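Local coordinates for beta-glucuronidase (PDB 6XXW), which probably hydrolyses beta-D-glucuronides, releasing glucuronic acid, as a retaining glycosidase of glycoside hydrolase family 2, at residues A[211-216]-A[242-247]; A[259-264]-A[280-285]. All coordinates share one frame; numbering follows the deposited sequence.

How the contacts relate
Both contacts belong to the beta-sandwich domain that leads into the TIM barrel of this family 2 glycosidase, and they come in series: contact 1 closes at residue 247 before contact 2 opens at 259. Contact 1 pairs strands 209-217 and 242-248 in a three-stranded antiparallel sheet; contact 2 pairs strand 257-268 with the end of strand 273-280 in the five-stranded sheet facing it. Their centres lie about 12 Å apart, and side chains bridge the gap: Leu245 CD1 is 3.7 Å from Leu263 CD1, and Val212 CG1 is 3.8 Å from Ile280 CD1. The two contacts thus supply opposing layers of one apolar core; the chain then runs on through 281-285 toward the barrel.

Contact 1: residues A[211-216]-A[242-247]; sequences LVKYSI and SGVLEV
Tyr214 lays its ring against the backbone of Gly243, the tight spot of this antiparallel pair. With CG set between the backbone N and the carbonyl carbon (chi1 73°), the ring swings across to the neighbouring strand, and Gly243 N sits 3.6 Å above the ring plane, over its centre. Gly243 CA makes a CH-pi contact with the same ring; its backbone conformation is one only glycine takes comfortably, and the lack of a side chain leaves room for the phenol. The phenol oxygen is held by Gly240 O and Asn238 ND2. Replacing Tyr214 by an alanine would probably leave the Gly243 backbone bare of its ring cover and those two polar groups without their shared partner. Backbone hydrogen bonds of the same pair run both ways, Tyr214 N to Gly243 O (2.9 Å) and Gly243 N to Tyr214 O (3.0 Å). The next hydrogen-bonded pair joins Val212 and Leu245, whose CB atoms are 4.2 Å apart; Leu245 CD1 reaches Tyr214 CD2 at 4.0 Å.

The other face of the sheet, bearing Leu211, Lys213, Ser215, Ser242, Val244 and Glu246, is looser and more open to solvent. Lys213 CG runs alongside Val244 CG1 at 3.7 Å, both side chains pointing the same way, before the extended lysine leads off to a salt bridge with Glu204. Leu211 CD2 only grazes Glu246 CG, and the Glu246 carboxylate bonds to Ser209. Strand 209-217 is central in its three-stranded sheet, with 198-206 along its far edge, while Tyr214 and Leu245 press on Val225 of strand 223-228 in the opposing sheet.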
ATOM      1  N   LEU A 211     -17.996  22.915  46.104  1.00 26.81           N
ATOM      2  CA  LEU A 211     -19.247  22.325  46.553  1.00 26.81           C
ATOM      3  C   LEU A 211     -19.718  21.319  45.523  1.00 27.86           C
ATOM      4  O   LEU A 211     -19.669  21.579  44.318  1.00 24.74           O
ATOM      5  CB  LEU A 211     -20.321  23.386  46.766  1.00 25.66           C
ATOM      6  CG  LEU A 211     -19.813  24.603  47.525  1.00 28.83           C
ATOM      7  CD1 LEU A 211     -20.626  25.805  47.104  1.00 42.20           C
ATOM      8  CD2 LEU A 211     -19.921  24.340  49.016  1.00 29.94           C
ATOM      9  N   VAL A 212     -20.143  20.165  46.000  1.00 25.24           N
ATOM     10  CA  VAL A 212     -20.791  19.169  45.171  1.00 24.09           C
ATOM     11  C   VAL A 212     -22.233  19.129  45.636  1.00 26.20           C
ATOM     12  O   VAL A 212     -22.523  18.621  46.727  1.00 25.98           O
ATOM     13  CB  VAL A 212     -20.113  17.797  45.290  1.00 28.27           C
ATOM     14  CG1 VAL A 212     -20.888  16.764  44.510  1.00 25.66           C
ATOM     15  CG2 VAL A 212     -18.666  17.872  44.802  1.00 23.73           C
ATOM     16  N   LYS A 213     -23.134  19.701  44.839  1.00 22.84           N
ATOM     17  CA  LYS A 213     -24.552  19.720  45.176  1.00 24.55           C
ATOM     18  C   LYS A 213     -25.250  18.536  44.526  1.00 25.76           C
ATOM     19  O   LYS A 213     -24.968  18.190  43.378  1.00 25.73           O
ATOM     20  CB  LYS A 213     -25.200  21.027  44.724  1.00 23.81           C
ATOM     21  CG  LYS A 213     -24.597  22.266  45.363  1.00 27.11           C
ATOM     22  CD  LYS A 213     -25.149  23.534  44.713  1.00 37.56           C
ATOM     23  CE  LYS A 213     -24.926  24.760  45.580  1.00 48.58           C
ATOM     24  NZ  LYS A 213     -25.753  25.919  45.127  1.00 50.46           N
ATOM     25  N   TYR A 214     -26.149  17.896  45.265  1.00 20.77           N
ATOM     26  CA  TYR A 214     -26.722  16.663  44.757  1.00 21.90           C
ATOM     27  C   TYR A 214     -28.199  16.577  45.102  1.00 24.71           C
ATOM     28  O   TYR A 214     -28.671  17.159  46.083  1.00 21.80           O
ATOM     29  CB  TYR A 214     -25.980  15.422  45.285  1.00 19.60           C
ATOM     30  CG  TYR A 214     -26.246  15.113  46.750  1.00 22.67           C
ATOM     31  CD1 TYR A 214     -27.335  14.321  47.136  1.00 21.52           C
ATOM     32  CD2 TYR A 214     -25.416  15.622  47.746  1.00 23.44           C
ATOM     33  CE1 TYR A 214     -27.585  14.043  48.496  1.00 22.69           C
ATOM     34  CE2 TYR A 214     -25.662  15.356  49.099  1.00 22.84           C
ATOM     35  CZ  TYR A 214     -26.748  14.572  49.460  1.00 22.88           C
ATOM     36  OH  TYR A 214     -26.991  14.304  50.792  1.00 25.54           O
ATOM     37  N   SER A 215     -28.911  15.828  44.271  1.00 17.23           N
ATOM     38  CA  SER A 215     -30.290  15.426  44.487  1.00 18.70           C
ATOM     39  C   SER A 215     -30.430  13.991  44.017  1.00 26.44           C
ATOM     40  O   SER A 215     -29.857  13.616  42.991  1.00 21.77           O
ATOM     41  CB  SER A 215     -31.254  16.345  43.716  1.00 24.56           C
ATOM     42  OG  SER A 215     -32.500  16.381  44.376  1.00 37.54           O
ATOM     43  N   ILE A 216     -31.172  13.189  44.771  1.00 21.57           N
ATOM     44  CA  ILE A 216     -31.334  11.771  44.485  1.00 22.25           C
ATOM     45  C   ILE A 216     -32.793  11.502  44.149  1.00 24.43           C
ATOM     46  O   ILE A 216     -33.697  12.048  44.793  1.00 21.03           O
ATOM     47  CB  ILE A 216     -30.882  10.895  45.675  1.00 21.19           C
ATOM     48  CG1 ILE A 216     -29.389  11.068  45.931  1.00 21.07           C
ATOM     49  CG2 ILE A 216     -31.182   9.420  45.412  1.00 22.48           C
ATOM     50  CD1 ILE A 216     -28.962  10.700  47.352  1.00 23.28           C
ATOM     51  N   SER A 242     -31.322  15.293  49.290  1.00 22.61           N
ATOM     52  CA  SER A 242     -30.660  16.388  48.593  1.00 24.91           C
ATOM     53  C   SER A 242     -29.680  17.036  49.562  1.00 29.95           C
ATOM     54  O   SER A 242     -29.825  16.924  50.782  1.00 31.49           O
ATOM     55  CB  SER A 242     -31.670  17.432  48.076  1.00 31.63           C
ATOM     56  OG  SER A 242     -32.270  18.126  49.156  1.00 43.89           O
ATOM     57  N   GLY A 243     -28.666  17.706  49.027  1.00 27.95           N
ATOM     58  CA  GLY A 243     -27.754  18.414  49.899  1.00 29.13           C
ATOM     59  C   GLY A 243     -26.519  18.903  49.172  1.00 30.55           C
ATOM     60  O   GLY A 243     -26.431  18.864  47.942  1.00 27.26           O
ATOM     61  N   VAL A 244     -25.576  19.389  49.971  1.00 27.68           N
ATOM     62  CA  VAL A 244     -24.338  19.966  49.469  1.00 34.92           C
ATOM     63  C   VAL A 244     -23.182  19.317  50.220  1.00 30.84           C
ATOM     64  O   VAL A 244     -23.262  19.109  51.434  1.00 36.80           O
ATOM     65  CB  VAL A 244     -24.312  21.503  49.624  1.00 36.69           C
ATOM     66  CG1 VAL A 244     -25.489  22.142  48.904  1.00 33.94           C
ATOM     67  CG2 VAL A 244     -24.341  21.904  51.094  1.00 50.05           C
ATOM     68  N   LEU A 245     -22.138  18.951  49.492  1.00 26.75           N
ATOM     69  CA  LEU A 245     -20.912  18.417  50.070  1.00 28.94           C
ATOM     70  C   LEU A 245     -19.811  19.447  49.878  1.00 30.75           C
ATOM     71  O   LEU A 245     -19.570  19.890  48.750  1.00 32.30           O
ATOM     72  CB  LEU A 245     -20.531  17.090  49.410  1.00 27.70           C
ATOM     73  CG  LEU A 245     -21.577  15.969  49.503  1.00 32.16           C
ATOM     74  CD1 LEU A 245     -21.481  15.023  48.297  1.00 28.24           C
ATOM     75  CD2 LEU A 245     -21.422  15.195  50.815  1.00 31.29           C
ATOM     76  N   GLU A 246     -19.153  19.838  50.967  1.00 28.29           N
ATOM     77  CA  GLU A 246     -18.077  20.818  50.893  1.00 29.77           C
ATOM     78  C   GLU A 246     -16.731  20.115  50.848  1.00 29.42           C
ATOM     79  O   GLU A 246     -16.430  19.283  51.712  1.00 27.24           O
ATOM     80  CB  GLU A 246     -18.092  21.788  52.070  1.00 27.84           C
ATOM     81  CG  GLU A 246     -17.164  22.974  51.826  1.00 34.48           C
ATOM     82  CD  GLU A 246     -17.000  23.861  53.036  1.00 36.91           C
ATOM     83  OE1 GLU A 246     -17.712  23.624  54.032  1.00 40.81           O
ATOM     84  OE2 GLU A 246     -16.158  24.790  52.986  1.00 37.59           O
ATOM     85  N   VAL A 247     -15.911  20.477  49.868  1.00 25.96           N
ATOM     86  CA  VAL A 247     -14.569  19.925  49.729  1.00 23.46           C
ATOM     87  C   VAL A 247     -13.581  21.064  49.936  1.00 25.17           C
ATOM     88  O   VAL A 247     -13.463  21.955  49.085  1.00 27.12           O
ATOM     89  CB  VAL A 247     -14.360  19.239  48.370  1.00 26.14           C
ATOM     90  CG1 VAL A 247     -12.951  18.684  48.254  1.00 21.91           C
ATOM     91  CG2 VAL A 247     -15.348  18.108  48.215  1.00 24.51           C
TER

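Contact 2: residues A[259-264]-A[280-285]; sequences YLYNLE and IGIRTV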
ATOM      1  N   TYR A 259      -8.443  14.750  37.989  1.00 23.02           N
ATOM      2  CA  TYR A 259      -8.687  14.261  39.340  1.00 25.27           C
ATOM      3  C   TYR A 259     -10.159  13.895  39.522  1.00 23.15           C
ATOM      4  O   TYR A 259     -11.049  14.699  39.225  1.00 20.74           O
ATOM      5  CB  TYR A 259      -8.260  15.301  40.370  1.00 24.75           C
ATOM      6  CG  TYR A 259      -8.132  14.703  41.756  1.00 23.74           C
ATOM      7  CD1 TYR A 259      -9.247  14.542  42.571  1.00 22.79           C
ATOM      8  CD2 TYR A 259      -6.903  14.281  42.235  1.00 29.11           C
ATOM      9  CE1 TYR A 259      -9.140  13.993  43.827  1.00 25.14           C
ATOM     10  CE2 TYR A 259      -6.786  13.729  43.487  1.00 33.71           C
ATOM     11  CZ  TYR A 259      -7.901  13.587  44.279  1.00 31.92           C
ATOM     12  OH  TYR A 259      -7.778  13.033  45.526  1.00 30.38           O
ATOM     13  N   LEU A 260     -10.414  12.674  40.008  1.00 19.65           N
ATOM     14  CA  LEU A 260     -11.771  12.196  40.266  1.00 21.90           C
ATOM     15  C   LEU A 260     -11.963  11.878  41.747  1.00 25.64           C
ATOM     16  O   LEU A 260     -11.116  11.232  42.365  1.00 23.55           O
ATOM     17  CB  LEU A 260     -12.083  10.949  39.425  1.00 19.85           C
ATOM     18  CG  LEU A 260     -12.118  11.161  37.904  1.00 23.70           C
ATOM     19  CD1 LEU A 260     -12.193   9.825  37.164  1.00 24.01           C
ATOM     20  CD2 LEU A 260     -13.290  12.077  37.503  1.00 19.74           C
ATOM     21  N   TYR A 261     -13.079  12.331  42.304  1.00 23.76           N
ATOM     22  CA  TYR A 261     -13.557  11.928  43.619  1.00 21.28           C
ATOM     23  C   TYR A 261     -14.615  10.850  43.431  1.00 21.47           C
ATOM     24  O   TYR A 261     -15.311  10.822  42.413  1.00 24.12           O
ATOM     25  CB  TYR A 261     -14.169  13.120  44.371  1.00 19.63           C
ATOM     26  CG  TYR A 261     -13.193  14.203  44.772  1.00 22.44           C
ATOM     27  CD1 TYR A 261     -12.774  15.162  43.858  1.00 21.70           C
ATOM     28  CD2 TYR A 261     -12.689  14.267  46.067  1.00 23.02           C
ATOM     29  CE1 TYR A 261     -11.874  16.157  44.217  1.00 20.23           C
ATOM     30  CE2 TYR A 261     -11.792  15.257  46.438  1.00 21.14           C
ATOM     31  CZ  TYR A 261     -11.391  16.204  45.505  1.00 22.17           C
ATOM     32  OH  TYR A 261     -10.505  17.196  45.864  1.00 28.36           O
ATOM     33  N   ASN A 262     -14.752   9.963  44.411  1.00 22.06           N
ATOM     34  CA  ASN A 262     -15.749   8.903  44.326  1.00 19.61           C
ATOM     35  C   ASN A 262     -16.933   9.262  45.213  1.00 23.69           C
ATOM     36  O   ASN A 262     -16.775   9.450  46.422  1.00 24.31           O
ATOM     37  CB  ASN A 262     -15.187   7.542  44.728  1.00 23.65           C
ATOM     38  CG  ASN A 262     -16.145   6.413  44.407  1.00 29.46           C
ATOM     39  OD1 ASN A 262     -16.891   5.939  45.278  1.00 31.15           O
ATOM     40  ND2 ASN A 262     -16.156   5.991  43.144  1.00 27.35           N
ATOM     41  N   LEU A 263     -18.102   9.368  44.601  1.00 20.11           N
ATOM     42  CA  LEU A 263     -19.333   9.677  45.307  1.00 21.64           C
ATOM     43  C   LEU A 263     -20.029   8.368  45.645  1.00 25.04           C
ATOM     44  O   LEU A 263     -20.323   7.574  44.745  1.00 22.00           O
ATOM     45  CB  LEU A 263     -20.230  10.557  44.444  1.00 21.33           C
ATOM     46  CG  LEU A 263     -21.554  11.003  45.053  1.00 25.16           C
ATOM     47  CD1 LEU A 263     -21.301  11.987  46.167  1.00 22.52           C
ATOM     48  CD2 LEU A 263     -22.419  11.636  43.959  1.00 23.40           C
ATOM     49  N   GLU A 264     -20.287   8.141  46.931  1.00 22.60           N
ATOM     50  CA  GLU A 264     -21.007   6.959  47.388  1.00 23.40           C
ATOM     51  C   GLU A 264     -22.361   7.357  47.964  1.00 23.00           C
ATOM     52  O   GLU A 264     -22.436   8.197  48.869  1.00 26.90           O
ATOM     53  CB  GLU A 264     -20.200   6.190  48.436  1.00 24.58           C
ATOM     54  CG  GLU A 264     -20.916   4.946  48.948  1.00 28.41           C
ATOM     55  CD  GLU A 264     -20.226   4.327  50.160  1.00 34.52           C
ATOM     56  OE1 GLU A 264     -19.060   3.896  50.033  1.00 36.83           O
ATOM     57  OE2 GLU A 264     -20.857   4.271  51.235  1.00 44.01           O
ATOM     58  N   ILE A 280     -16.716  11.225  40.137  1.00 18.01           N
ATOM     59  CA  ILE A 280     -17.124  12.515  39.598  1.00 19.35           C
ATOM     60  C   ILE A 280     -15.906  13.428  39.592  1.00 20.90           C
ATOM     61  O   ILE A 280     -14.909  13.169  40.261  1.00 23.82           O
ATOM     62  CB  ILE A 280     -18.272  13.163  40.404  1.00 23.22           C
ATOM     63  CG1 ILE A 280     -17.837  13.391  41.855  1.00 22.57           C
ATOM     64  CG2 ILE A 280     -19.547  12.313  40.334  1.00 23.88           C
ATOM     65  CD1 ILE A 280     -18.823  14.217  42.644  1.00 24.26           C
ATOM     66  N   GLY A 281     -16.005  14.507  38.838  1.00 18.43           N
ATOM     67  CA  GLY A 281     -14.938  15.494  38.772  1.00 20.90           C
ATOM     68  C   GLY A 281     -15.471  16.875  39.086  1.00 23.96           C
ATOM     69  O   GLY A 281     -16.597  17.218  38.721  1.00 27.06           O
ATOM     70  N   ILE A 282     -14.659  17.660  39.780  1.00 23.28           N
ATOM     71  CA  ILE A 282     -15.033  19.008  40.190  1.00 22.63           C
ATOM     72  C   ILE A 282     -14.470  19.986  39.161  1.00 21.25           C
ATOM     73  O   ILE A 282     -13.255  20.206  39.096  1.00 23.06           O
ATOM     74  CB  ILE A 282     -14.523  19.326  41.605  1.00 24.54           C
ATOM     75  CG1 ILE A 282     -15.215  18.437  42.645  1.00 26.20           C
ATOM     76  CG2 ILE A 282     -14.737  20.802  41.931  1.00 19.36           C
ATOM     77  CD1 ILE A 282     -14.566  18.511  44.031  1.00 22.12           C
ATOM     78  N   ARG A 283     -15.347  20.576  38.347  1.00 18.91           N
ATOM     79  CA  ARG A 283     -14.924  21.593  37.393  1.00 20.86           C
ATOM     80  C   ARG A 283     -16.115  22.459  37.006  1.00 20.09           C
ATOM     81  O   ARG A 283     -17.268  22.025  37.072  1.00 23.60           O
ATOM     82  CB  ARG A 283     -14.300  20.974  36.136  1.00 22.11           C
ATOM     83  CG  ARG A 283     -15.242  20.904  34.924  1.00 23.29           C
ATOM     84  CD  ARG A 283     -16.020  19.621  34.979  1.00 27.42           C
ATOM     85  NE  ARG A 283     -16.950  19.419  33.859  1.00 20.50           N
ATOM     86  CZ  ARG A 283     -18.173  19.941  33.782  1.00 24.78           C
ATOM     87  NH1 ARG A 283     -18.621  20.752  34.738  1.00 20.51           N
ATOM     88  NH2 ARG A 283     -18.956  19.642  32.751  1.00 20.08           N
ATOM     89  N   THR A 284     -15.817  23.683  36.570  1.00 20.34           N
ATOM     90  CA  THR A 284     -16.825  24.579  36.022  1.00 22.79           C
ATOM     91  C   THR A 284     -16.532  24.841  34.555  1.00 21.77           C
ATOM     92  O   THR A 284     -15.376  24.793  34.116  1.00 25.38           O
ATOM     93  CB  THR A 284     -16.877  25.922  36.763  1.00 24.45           C
ATOM     94  OG1 THR A 284     -15.610  26.579  36.637  1.00 24.55           O
ATOM     95  CG2 THR A 284     -17.199  25.706  38.238  1.00 28.43           C
ATOM     96  N   VAL A 285     -17.585  25.136  33.802  1.00 23.35           N
ATOM     97  CA  VAL A 285     -17.451  25.517  32.402  1.00 24.20           C
ATOM     98  C   VAL A 285     -18.341  26.727  32.142  1.00 22.72           C
ATOM     99  O   VAL A 285     -19.491  26.778  32.596  1.00 24.72           O
ATOM    100  CB  VAL A 285     -17.772  24.336  31.458  1.00 22.78           C
ATOM    101  CG1 VAL A 285     -19.149  23.771  31.735  1.00 28.27           C
ATOM    102  CG2 VAL A 285     -17.666  24.775  30.004  1.00 28.16           C
TER
HETATM  103  O   HOH W   1     -12.069  16.671  40.748  1.00 20.99           O
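Tyr261 CG and Ile282 CG1 are each anti to their own carbonyl carbon, beside the backbone N, and these settings bring Ile282 CD1 obliquely to the tyrosine ring, 3.6 Å from Tyr261 CE1. Ile280 takes the more confined rotamer, its CG1 between N and the carbonyl carbon (chi1 60°), which brings CG1 to 3.6 Å from Tyr261 O and sends CD1 on to Leu263 CB. Leu260 CD2 comes in to 3.4 Å from Ile280 O, the oxygen that also accepts from Tyr261 N. The return bond, Ile280 N to Tyr261 O, is 2.7 Å long and nearly straight at 167°, so each residue both gives and takes one backbone bond.

The pair belongs to the antiparallel hairpin of strands 257-268 and 273-280, the last hairpin of the immunoglobulin-like sandwich domain of family 2 glycosidases. Past Gly281 the two chains part, and a water fills in for the direct bonding: it donates to Tyr259 O (2.7 Å) and accepts from Ile282 N (2.9 Å), lying in the ring plane at the edge of Tyr261. Over one face of that ring stands Tyr259 CE1, 3.5 Å above the plane and offset toward the rim. The phenol oxygen of Tyr261 is bonded to Lys251 N, that of Tyr259 to Lys230 N. Toward the domain interior Ile282 meets Ala210 of the facing sheet, and Ile280 touches Leu227. Beyond them Arg283 reaches the barrel domain, its guanidinium bonding to the carbonyl oxygens of Pro406 and Val408.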